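Local structure of aminopeptidase N (Francisella tularensis subsp. tularensis, 5DLL) at residues F35-S40 / I157-K162; E39-V44 / V107-P112; P165-N170 / H184-K189. The protein is a zinc-dependent aminopeptidase of the M1 family that releases N-terminal amino acids, preferably alanine, and probably degrades intracellular peptides from protein breakdown. One frame throughout, in Å; residues are numbered along the deposited sequence.

Interaction 1: F35-S40 / I157-K162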
loop_
_atom_site.group_PDB
_atom_site.type_symbol
_atom_site.label_atom_id
_atom_site.label_comp_id
_atom_site.label_asym_id
_atom_site.label_seq_id
_atom_site.Cartn_x
_atom_site.Cartn_y
_atom_site.Cartn_z
ATOM N N PHE A 35 25.311 0.689 -23.808
ATOM C CA PHE A 35 24.728 2.029 -23.805
ATOM C C PHE A 35 25.825 3.079 -23.961
ATOM O O PHE A 35 26.723 3.181 -23.114
ATOM C CB PHE A 35 23.965 2.291 -22.506
ATOM C CG PHE A 35 22.672 1.528 -22.388
ATOM C CD1 PHE A 35 22.667 0.196 -21.985
ATOM C CD2 PHE A 35 21.457 2.148 -22.653
ATOM C CE1 PHE A 35 21.479 -0.506 -21.864
ATOM C CE2 PHE A 35 20.264 1.449 -22.537
ATOM C CZ PHE A 35 20.277 0.121 -22.141
ATOM N N GLU A 36 25.749 3.845 -25.049
ATOM C CA GLU A 36 26.613 4.999 -25.255
ATOM C C GLU A 36 25.802 6.249 -24.955
ATOM O O GLU A 36 25.142 6.799 -25.833
ATOM C CB GLU A 36 27.146 5.018 -26.680
ATOM C CG GLU A 36 27.846 3.727 -27.055
ATOM C CD GLU A 36 28.580 3.820 -28.369
ATOM O OE1 GLU A 36 28.360 2.941 -29.226
ATOM O OE2 GLU A 36 29.374 4.769 -28.544
ATOM N N LEU A 37 25.859 6.681 -23.698
ATOM C CA LEU A 37 24.980 7.727 -23.197
ATOM C C LEU A 37 25.260 9.100 -23.800
ATOM O O LEU A 37 26.412 9.545 -23.884
ATOM C CB LEU A 37 25.061 7.815 -21.666
ATOM C CG LEU A 37 24.572 6.598 -20.878
ATOM C CD1 LEU A 37 24.585 6.910 -19.389
ATOM C CD2 LEU A 37 23.179 6.163 -21.318
ATOM N N ASP A 38 24.179 9.751 -24.218
ATOM C CA ASP A 38 24.206 11.128 -24.680
ATOM C C ASP A 38 22.820 11.733 -24.476
ATOM O O ASP A 38 21.807 11.027 -24.526
ATOM C CB ASP A 38 24.603 11.200 -26.155
ATOM C CG ASP A 38 24.762 12.629 -26.646
ATOM O OD1 ASP A 38 25.615 13.361 -26.095
ATOM O OD2 ASP A 38 24.028 13.021 -27.578
ATOM N N GLU A 39 22.791 13.040 -24.234
ATOM C CA GLU A 39 21.549 13.784 -24.051
ATOM C C GLU A 39 20.556 13.549 -25.204
ATOM O O GLU A 39 19.392 13.237 -24.960
ATOM C CB GLU A 39 21.877 15.275 -23.903
ATOM C CG GLU A 39 20.680 16.194 -23.703
ATOM C CD GLU A 39 21.064 17.663 -23.737
ATOM O OE1 GLU A 39 20.417 18.437 -24.480
ATOM O OE2 GLU A 39 22.021 18.044 -23.028
ATOM N N SER A 40 21.030 13.677 -26.447
ATOM C CA SER A 40 20.169 13.615 -27.642
ATOM C C SER A 40 20.164 12.259 -28.348
ATOM O O SER A 40 19.115 11.776 -28.771
ATOM C CB SER A 40 20.616 14.666 -28.664
ATOM O OG SER A 40 20.627 15.964 -28.105
ATOM N N ILE A 157 27.984 0.231 -19.971
ATOM C CA ILE A 157 27.551 1.632 -20.010
ATOM C C ILE A 157 28.749 2.542 -20.267
ATOM O O ILE A 157 29.703 2.532 -19.494
ATOM C CB ILE A 157 26.885 2.071 -18.683
ATOM C CG1 ILE A 157 25.719 1.143 -18.322
ATOM C CG2 ILE A 157 26.398 3.514 -18.774
ATOM C CD1 ILE A 157 25.092 1.445 -16.977
ATOM N N ILE A 158 28.686 3.337 -21.336
ATOM C CA ILE A 158 29.737 4.309 -21.664
ATOM C C ILE A 158 29.190 5.723 -21.492
ATOM O O ILE A 158 28.086 6.011 -21.936
ATOM C CB ILE A 158 30.245 4.112 -23.107
ATOM C CG1 ILE A 158 30.745 2.673 -23.299
ATOM C CG2 ILE A 158 31.360 5.100 -23.420
ATOM C CD1 ILE A 158 31.054 2.301 -24.733
ATOM N N ALA A 159 29.956 6.601 -20.846
ATOM C CA ALA A 159 29.502 7.977 -20.590
ATOM C C ALA A 159 30.637 8.924 -20.183
ATOM O O ALA A 159 31.775 8.502 -19.984
ATOM C CB ALA A 159 28.421 7.976 -19.517
ATOM N N ASP A 160 30.302 10.207 -20.061
ATOM C CA ASP A 160 31.244 11.232 -19.618
ATOM C C ASP A 160 31.551 11.073 -18.125
ATOM O O ASP A 160 30.645 10.851 -17.325
ATOM C CB ASP A 160 30.654 12.623 -19.894
ATOM C CG ASP A 160 31.647 13.750 -19.647
ATOM O OD1 ASP A 160 32.781 13.680 -20.169
ATOM O OD2 ASP A 160 31.287 14.714 -18.940
ATOM N N LYS A 161 32.827 11.196 -17.760
ATOM C CA LYS A 161 33.263 11.052 -16.365
ATOM C C LYS A 161 32.861 12.231 -15.495
ATOM O O LYS A 161 32.415 12.055 -14.363
ATOM C CB LYS A 161 34.782 10.932 -16.283
ATOM C CG LYS A 161 35.354 9.703 -16.956
ATOM C CD LYS A 161 36.673 9.284 -16.324
ATOM C CE LYS A 161 36.469 8.662 -14.950
ATOM N NZ LYS A 161 37.683 7.944 -14.476
ATOM N N LYS A 162 33.070 13.432 -16.022
ATOM C CA LYS A 162 32.776 14.670 -15.308
ATOM C C LYS A 162 31.307 14.709 -14.883
ATOM O O LYS A 162 30.993 14.954 -13.714
ATOM C CB LYS A 162 33.092 15.876 -16.205
ATOM C CG LYS A 162 33.273 17.196 -15.472
ATOM C CD LYS A 162 34.727 17.429 -15.100
ATOM C CE LYS A 162 34.917 18.764 -14.400
ATOM N NZ LYS A 162 34.165 18.843 -13.117
#
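Ile157 opens the shared edge between two parallel strands, and its CA sits 3.6 Å from Phe35 O in a CA-H...O contact. Its side chain leaves on the same face of the sheet as that of Phe35. With CG1 anti to the carbonyl carbon (chi1 -55°), CG2 stands anti to the backbone N and lies 3.9 Å from CD1 of Leu37, the two side chains crossing obliquely. Both backbone hydrogen bonds between the two segments fall on Ile158. Its N donates to Phe35 O at 2.7 Å, nearly along the C=O axis and almost straight (172° at the hydrogen), while its O receives Leu37 N at 2.9 Å. One residue thus grips the groups on both sides of Glu36, which is the signature of parallel strand pairing. The Ile158 side chain leaves on the other face, where CD1 comes within 4.2 Å of CG of Glu36, an aliphatic touch. At Ala159 the methyl CB meets CD1 of Leu37 at 4.0 Å, so that Leu37 CD1 lies against both Ile157 and Ala159. Beyond this point the chains part. Asp38 OD2 accepts Ser40 N from above the carboxylate plane, making an Asx turn just after the paired residues, and Lys161 reaches a salt bridge with Asp178. This is the parallel seam of a sheet otherwise paired antiparallel, in the N-terminal domain of the M1 fold: strand 42-52 flanks 26-36, and strand 183-191 flanks 150-160. The face carrying Phe35 and Ile157 packs, together with Leu37, on Leu201 and Ala203 of strand 201-204.

Interaction 2: E39-V44 / V107-P112; sequences ESKTRV and VVEINP. With NA (sodium ion), chain R.
The sodium ion takes Val44 O as a ligand at 2.3 Å, where strands 42-52 and 101-110 run antiparallel. Thr106 O comes from the partner strand and Thr141 OG1 from a loop, so the ion joins that loop to the strand pair. Val44 N donates to Val108 O at 2.7 Å, nearly straight at 171°, whereas the return bond from Val108 N to the metal-bound Val44 O is weak. Two residues earlier, Thr42 and Ile110 form a hydrogen-bonded pair, Thr42 N to Ile110 O and Ile110 N to Thr42 O. Between them Arg43 and Glu109 are a non-hydrogen-bonded pair on the opposite face.

On the side of Thr42 and Ile110, Ile110 CG1 stands between its backbone N and carbonyl carbon (chi1 56°), which brings it within 3.9 Å of Thr42 CB and lets CD1 reach Val44 CG2 at 4.0 Å. Pro112 CG lies 3.4 Å from Thr42 OG1. On the other face Glu109, with CG anti to its backbone N (chi1 -175°), runs beside Lys41, the two pointing the same way. Its OE2 lies 3.4 Å from Lys41 CG, while Lys41 NZ bends off and stays 4.8 Å from that oxygen. Val107 CG1 sits at the edge of the Arg43 guanidinium, near its plane.

Farther out, Asp38 positions the turn into the strand: its O hydrogen-bonds Thr42 OG1, and its OD2 accepts Lys41 N. The named sodium ligands are all oxygens, as suits this ion, and the metal may polarise the Val44 peptide.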
loop_
_atom_site.group_PDB
_atom_site.type_symbol
_atom_site.label_atom_id
_atom_site.label_comp_id
_atom_site.label_asym_id
_atom_site.label_seq_id
_atom_site.Cartn_x
_atom_site.Cartn_y
_atom_site.Cartn_z
ATOM N N GLU A 39 22.791 13.040 -24.234
ATOM C CA GLU A 39 21.549 13.784 -24.051
ATOM C C GLU A 39 20.556 13.549 -25.204
ATOM O O GLU A 39 19.392 13.237 -24.960
ATOM C CB GLU A 39 21.877 15.275 -23.903
ATOM C CG GLU A 39 20.680 16.194 -23.703
ATOM C CD GLU A 39 21.064 17.663 -23.737
ATOM O OE1 GLU A 39 20.417 18.437 -24.480
ATOM O OE2 GLU A 39 22.021 18.044 -23.028
ATOM N N SER A 40 21.030 13.677 -26.447
ATOM C CA SER A 40 20.169 13.615 -27.642
ATOM C C SER A 40 20.164 12.259 -28.348
ATOM O O SER A 40 19.115 11.776 -28.771
ATOM C CB SER A 40 20.616 14.666 -28.664
ATOM O OG SER A 40 20.627 15.964 -28.105
ATOM N N LYS A 41 21.345 11.670 -28.498
ATOM C CA LYS A 41 21.536 10.516 -29.370
ATOM C C LYS A 41 22.225 9.367 -28.634
ATOM O O LYS A 41 23.375 9.034 -28.918
ATOM C CB LYS A 41 22.363 10.933 -30.592
ATOM C CG LYS A 41 21.749 12.066 -31.403
ATOM C CD LYS A 41 22.653 12.488 -32.551
ATOM C CE LYS A 41 21.887 13.268 -33.608
ATOM N NZ LYS A 41 21.142 14.426 -33.038
ATOM N N THR A 42 21.515 8.773 -27.679
ATOM C CA THR A 42 22.004 7.593 -26.970
ATOM C C THR A 42 21.915 6.370 -27.888
ATOM O O THR A 42 20.860 6.104 -28.465
ATOM C CB THR A 42 21.184 7.330 -25.688
ATOM O OG1 THR A 42 21.320 8.440 -24.786
ATOM C CG2 THR A 42 21.646 6.053 -24.996
ATOM N N ARG A 43 23.022 5.640 -28.023
ATOM C CA ARG A 43 23.088 4.482 -28.918
ATOM C C ARG A 43 23.009 3.180 -28.132
ATOM O O ARG A 43 23.813 2.953 -27.232
ATOM C CB ARG A 43 24.378 4.496 -29.739
ATOM C CG ARG A 43 24.411 5.533 -30.849
ATOM C CD ARG A 43 25.745 5.502 -31.584
ATOM N NE ARG A 43 25.900 4.308 -32.418
ATOM C CZ ARG A 43 27.053 3.883 -32.940
ATOM N NH1 ARG A 43 28.191 4.538 -32.721
ATOM N NH2 ARG A 43 27.069 2.785 -33.686
ATOM N N VAL A 44 22.053 2.326 -28.498
ATOM C CA VAL A 44 21.828 1.051 -27.821
ATOM C C VAL A 44 22.031 -0.141 -28.769
ATOM O O VAL A 44 21.116 -0.548 -29.522
ATOM C CB VAL A 44 20.421 0.996 -27.186
ATOM C CG1 VAL A 44 20.271 -0.252 -26.326
ATOM C CG2 VAL A 44 20.159 2.254 -26.365
ATOM N N VAL A 107 21.573 -2.198 -33.555
ATOM C CA VAL A 107 21.965 -0.879 -33.052
ATOM C C VAL A 107 20.790 0.068 -33.248
ATOM O O VAL A 107 20.171 0.080 -34.310
ATOM C CB VAL A 107 23.209 -0.313 -33.761
ATOM C CG1 VAL A 107 23.578 1.047 -33.179
ATOM C CG2 VAL A 107 24.376 -1.284 -33.642
ATOM N N VAL A 108 20.502 0.858 -32.216
ATOM C CA VAL A 108 19.335 1.743 -32.168
ATOM C C VAL A 108 19.748 3.076 -31.535
ATOM O O VAL A 108 20.665 3.110 -30.718
ATOM C CB VAL A 108 18.194 1.075 -31.354
ATOM C CG1 VAL A 108 17.250 2.086 -30.717
ATOM C CG2 VAL A 108 17.413 0.104 -32.229
ATOM N N GLU A 109 19.076 4.163 -31.917
ATOM C CA GLU A 109 19.315 5.485 -31.326
ATOM C C GLU A 109 18.035 6.033 -30.693
ATOM O O GLU A 109 16.947 5.862 -31.235
ATOM C CB GLU A 109 19.830 6.453 -32.391
ATOM C CG GLU A 109 20.220 7.828 -31.870
ATOM C CD GLU A 109 20.555 8.783 -32.995
ATOM O OE1 GLU A 109 21.521 8.506 -33.738
ATOM O OE2 GLU A 109 19.851 9.807 -33.139
ATOM N N ILE A 110 18.176 6.700 -29.551
ATOM C CA ILE A 110 17.032 7.226 -28.804
ATOM C C ILE A 110 17.354 8.564 -28.146
ATOM O O ILE A 110 18.518 8.914 -27.955
ATOM C CB ILE A 110 16.562 6.240 -27.712
ATOM C CG1 ILE A 110 17.714 5.896 -26.760
ATOM C CG2 ILE A 110 16.000 4.974 -28.346
ATOM C CD1 ILE A 110 17.318 4.998 -25.609
ATOM N N ASN A 111 16.303 9.293 -27.788
ATOM C CA ASN A 111 16.423 10.649 -27.269
ATOM C C ASN A 111 15.821 10.738 -25.865
ATOM O O ASN A 111 14.612 10.933 -25.717
ATOM C CB ASN A 111 15.729 11.622 -28.228
ATOM C CG ASN A 111 16.181 13.059 -28.045
ATOM O OD1 ASN A 111 16.739 13.434 -27.011
ATOM N ND2 ASN A 111 15.933 13.878 -29.061
ATOM N N PRO A 112 16.663 10.558 -24.830
ATOM C CA PRO A 112 16.231 10.690 -23.437
ATOM C C PRO A 112 15.787 12.103 -23.080
ATOM O O PRO A 112 14.818 12.276 -22.337
ATOM C CB PRO A 112 17.486 10.310 -22.642
ATOM C CG PRO A 112 18.271 9.452 -23.567
ATOM C CD PRO A 112 18.036 10.028 -24.922
HETATM NA NA NA R . 19.718 -2.193 -30.211
#

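Interaction 3: P165-N170 / H184-K189; sequences PIILSN and HFAVWK
Ile167 carries CG1 between its backbone N and carbonyl carbon (chi1 44°) and then runs on extended, while His184 holds CG likewise between N and the carbonyl carbon (chi1 73°); the two side chains therefore meet tip to tip. Ile167 CD1 ends over the face of the imidazole, 3.7 Å from the His184 ring centroid, in a CH-pi contact offset toward the rim. The same methyl touches Ala186 CB at 3.5 Å. At the edge of the ring, Pro165 O lies 3.3 Å from His184 CE1, and the ring is held from outside by NE2 bonding to Tyr164 O.

No backbone pairing joins these strands. They run nearly parallel but lie in different layers, 166-169 at the margin of a four-stranded antiparallel sheet and 184-189 in the large mixed sheet of the N-terminal domain, so the contact is the packing of one sheet on another; the axes of the two short strand segments approach to 7.2 Å, with side chains packed between them.

Trp188 reaches across to the other strand. Its CG is anti to the carbonyl carbon and the indole is turned across the chain, so that NE1 donates to Ile167 O at 2.9 Å, on a lone pair in the carbonyl plane, with a bent angle of 143° at the hydrogen. One indole face carries the backbone of 168-169: Ser169 N sits 3.5 Å above the ring plane. Leu168 lies alongside, CD2 reaching Trp188 CZ2 at 3.7 Å. Leu168 and Trp188 both touch Met263 of strand 261-267, and Asn170 ND2 bonds to Lys278 O, its side chain about 11 Å from that of the zinc ligand His313.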
loop_
_atom_site.group_PDB
_atom_site.type_symbol
_atom_site.label_atom_id
_atom_site.label_comp_id
_atom_site.label_asym_id
_atom_site.label_seq_id
_atom_site.Cartn_x
_atom_site.Cartn_y
_atom_site.Cartn_z
ATOM N N PRO A 165 29.759 10.258 -13.229
ATOM C CA PRO A 165 30.736 9.374 -12.579
ATOM C C PRO A 165 30.101 8.095 -12.018
ATOM O O PRO A 165 30.788 7.081 -11.851
ATOM C CB PRO A 165 31.316 10.247 -11.456
ATOM C CG PRO A 165 30.280 11.291 -11.192
ATOM C CD PRO A 165 29.571 11.524 -12.495
ATOM N N ILE A 166 28.805 8.152 -11.725
ATOM C CA ILE A 166 28.073 6.996 -11.230
ATOM C C ILE A 166 27.286 6.412 -12.389
ATOM O O ILE A 166 26.393 7.067 -12.921
ATOM C CB ILE A 166 27.121 7.389 -10.076
ATOM C CG1 ILE A 166 27.920 7.957 -8.890
ATOM C CG2 ILE A 166 26.256 6.209 -9.647
ATOM C CD1 ILE A 166 28.994 7.038 -8.340
ATOM N N ILE A 167 27.634 5.188 -12.785
ATOM C CA ILE A 167 26.965 4.503 -13.896
ATOM C C ILE A 167 26.557 3.091 -13.471
ATOM O O ILE A 167 27.392 2.192 -13.375
ATOM C CB ILE A 167 27.833 4.482 -15.182
ATOM C CG1 ILE A 167 29.297 4.134 -14.879
ATOM C CG2 ILE A 167 27.781 5.840 -15.876
ATOM C CD1 ILE A 167 30.139 3.934 -16.121
ATOM N N LEU A 168 25.261 2.912 -13.211
ATOM C CA LEU A 168 24.753 1.711 -12.560
ATOM C C LEU A 168 23.771 0.938 -13.429
ATOM O O LEU A 168 23.116 1.503 -14.302
ATOM C CB LEU A 168 24.051 2.082 -11.254
ATOM C CG LEU A 168 24.749 3.088 -10.338
ATOM C CD1 LEU A 168 23.904 3.305 -9.093
ATOM C CD2 LEU A 168 26.153 2.629 -9.972
ATOM N N SER A 169 23.685 -0.364 -13.167
ATOM C CA SER A 169 22.665 -1.231 -13.745
ATOM C C SER A 169 22.545 -2.479 -12.876
ATOM O O SER A 169 23.113 -2.526 -11.789
ATOM C CB SER A 169 22.999 -1.597 -15.194
ATOM O OG SER A 169 21.905 -2.271 -15.802
ATOM N N ASN A 170 21.826 -3.491 -13.355
ATOM C CA ASN A 170 21.511 -4.668 -12.532
ATOM C C ASN A 170 22.695 -5.620 -12.342
ATOM O O ASN A 170 23.438 -5.899 -13.288
ATOM C CB ASN A 170 20.337 -5.460 -13.123
ATOM C CG ASN A 170 19.226 -4.573 -13.619
ATOM O OD1 ASN A 170 19.247 -4.128 -14.762
ATOM N ND2 ASN A 170 18.249 -4.315 -12.769
ATOM N N HIS A 184 34.438 7.088 -19.397
ATOM C CA HIS A 184 34.651 5.852 -18.650
ATOM C C HIS A 184 33.514 4.884 -18.911
ATOM O O HIS A 184 32.481 5.266 -19.460
ATOM C CB HIS A 184 34.803 6.124 -17.145
ATOM C CG HIS A 184 33.529 6.496 -16.447
ATOM N ND1 HIS A 184 33.224 6.048 -15.180
ATOM C CD2 HIS A 184 32.489 7.275 -16.829
ATOM C CE1 HIS A 184 32.052 6.535 -14.812
ATOM N NE2 HIS A 184 31.584 7.281 -15.795
ATOM N N PHE A 185 33.719 3.629 -18.524
ATOM C CA PHE A 185 32.704 2.597 -18.706
ATOM C C PHE A 185 32.584 1.692 -17.487
ATOM O O PHE A 185 33.416 1.733 -16.579
ATOM C CB PHE A 185 32.995 1.756 -19.957
ATOM C CG PHE A 185 34.070 0.720 -19.765
ATOM C CD1 PHE A 185 35.398 1.017 -20.044
ATOM C CD2 PHE A 185 33.753 -0.557 -19.317
ATOM C CE1 PHE A 185 36.390 0.063 -19.873
ATOM C CE2 PHE A 185 34.739 -1.513 -19.146
ATOM C CZ PHE A 185 36.060 -1.204 -19.424
ATOM N N ALA A 186 31.528 0.886 -17.492
ATOM C CA ALA A 186 31.265 -0.099 -16.450
ATOM C C ALA A 186 30.425 -1.232 -17.035
ATOM O O ALA A 186 29.537 -0.991 -17.852
ATOM C CB ALA A 186 30.541 0.548 -15.280
ATOM N N VAL A 187 30.715 -2.463 -16.626
ATOM C CA VAL A 187 29.964 -3.619 -17.085
ATOM C C VAL A 187 29.264 -4.253 -15.888
ATOM O O VAL A 187 29.905 -4.569 -14.883
ATOM C CB VAL A 187 30.872 -4.652 -17.779
ATOM C CG1 VAL A 187 30.036 -5.739 -18.447
ATOM C CG2 VAL A 187 31.766 -3.968 -18.804
ATOM N N TRP A 188 27.949 -4.425 -16.002
ATOM C CA TRP A 188 27.129 -4.995 -14.942
ATOM C C TRP A 188 26.509 -6.302 -15.411
ATOM O O TRP A 188 25.672 -6.308 -16.317
ATOM C CB TRP A 188 26.021 -4.018 -14.555
ATOM C CG TRP A 188 26.524 -2.767 -13.916
ATOM C CD1 TRP A 188 26.915 -1.620 -14.545
ATOM C CD2 TRP A 188 26.691 -2.536 -12.516
ATOM N NE1 TRP A 188 27.320 -0.690 -13.618
ATOM C CE2 TRP A 188 27.193 -1.228 -12.365
ATOM C CE3 TRP A 188 26.470 -3.311 -11.375
ATOM C CZ2 TRP A 188 27.471 -0.675 -11.119
ATOM C CZ3 TRP A 188 26.748 -2.764 -10.137
ATOM C CH2 TRP A 188 27.243 -1.456 -10.017
ATOM N N LYS A 189 26.918 -7.405 -14.794
ATOM C CA LYS A 189 26.362 -8.719 -15.104
ATOM C C LYS A 189 25.348 -9.139 -14.046
ATOM O O LYS A 189 25.594 -8.995 -12.852
ATOM C CB LYS A 189 27.479 -9.762 -15.205
ATOM C CG LYS A 189 26.995 -11.166 -15.529
ATOM C CD LYS A 189 28.113 -12.024 -16.104
ATOM C CE LYS A 189 27.756 -13.503 -16.081
ATOM N NZ LYS A 189 26.437 -13.785 -16.715
#

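Interactions 1 and 2 join strands of the same sheet: they share Glu39 and Ser40, and Glu36 N and Arg43 O make a probable hydrogen bond between strands 26-36 and 42-52. Interaction 3 crosses from that sheet to another, and meets interaction 1 where strand 150-160 pairs with 183-191, through probable bonds Ile157 N to Ala186 O and Ala159 O to His184 N. Interactions 1 and 3 are buried; the first is held by backbone bonds between neighbouring strands with apolar side chains beside them, the other by side chains packed between sheets and one indole-to-carbonyl bond, without backbone-to-backbone pairing. Interaction 2 is only partly buried, with charged residues outside and a sodium ion at one end.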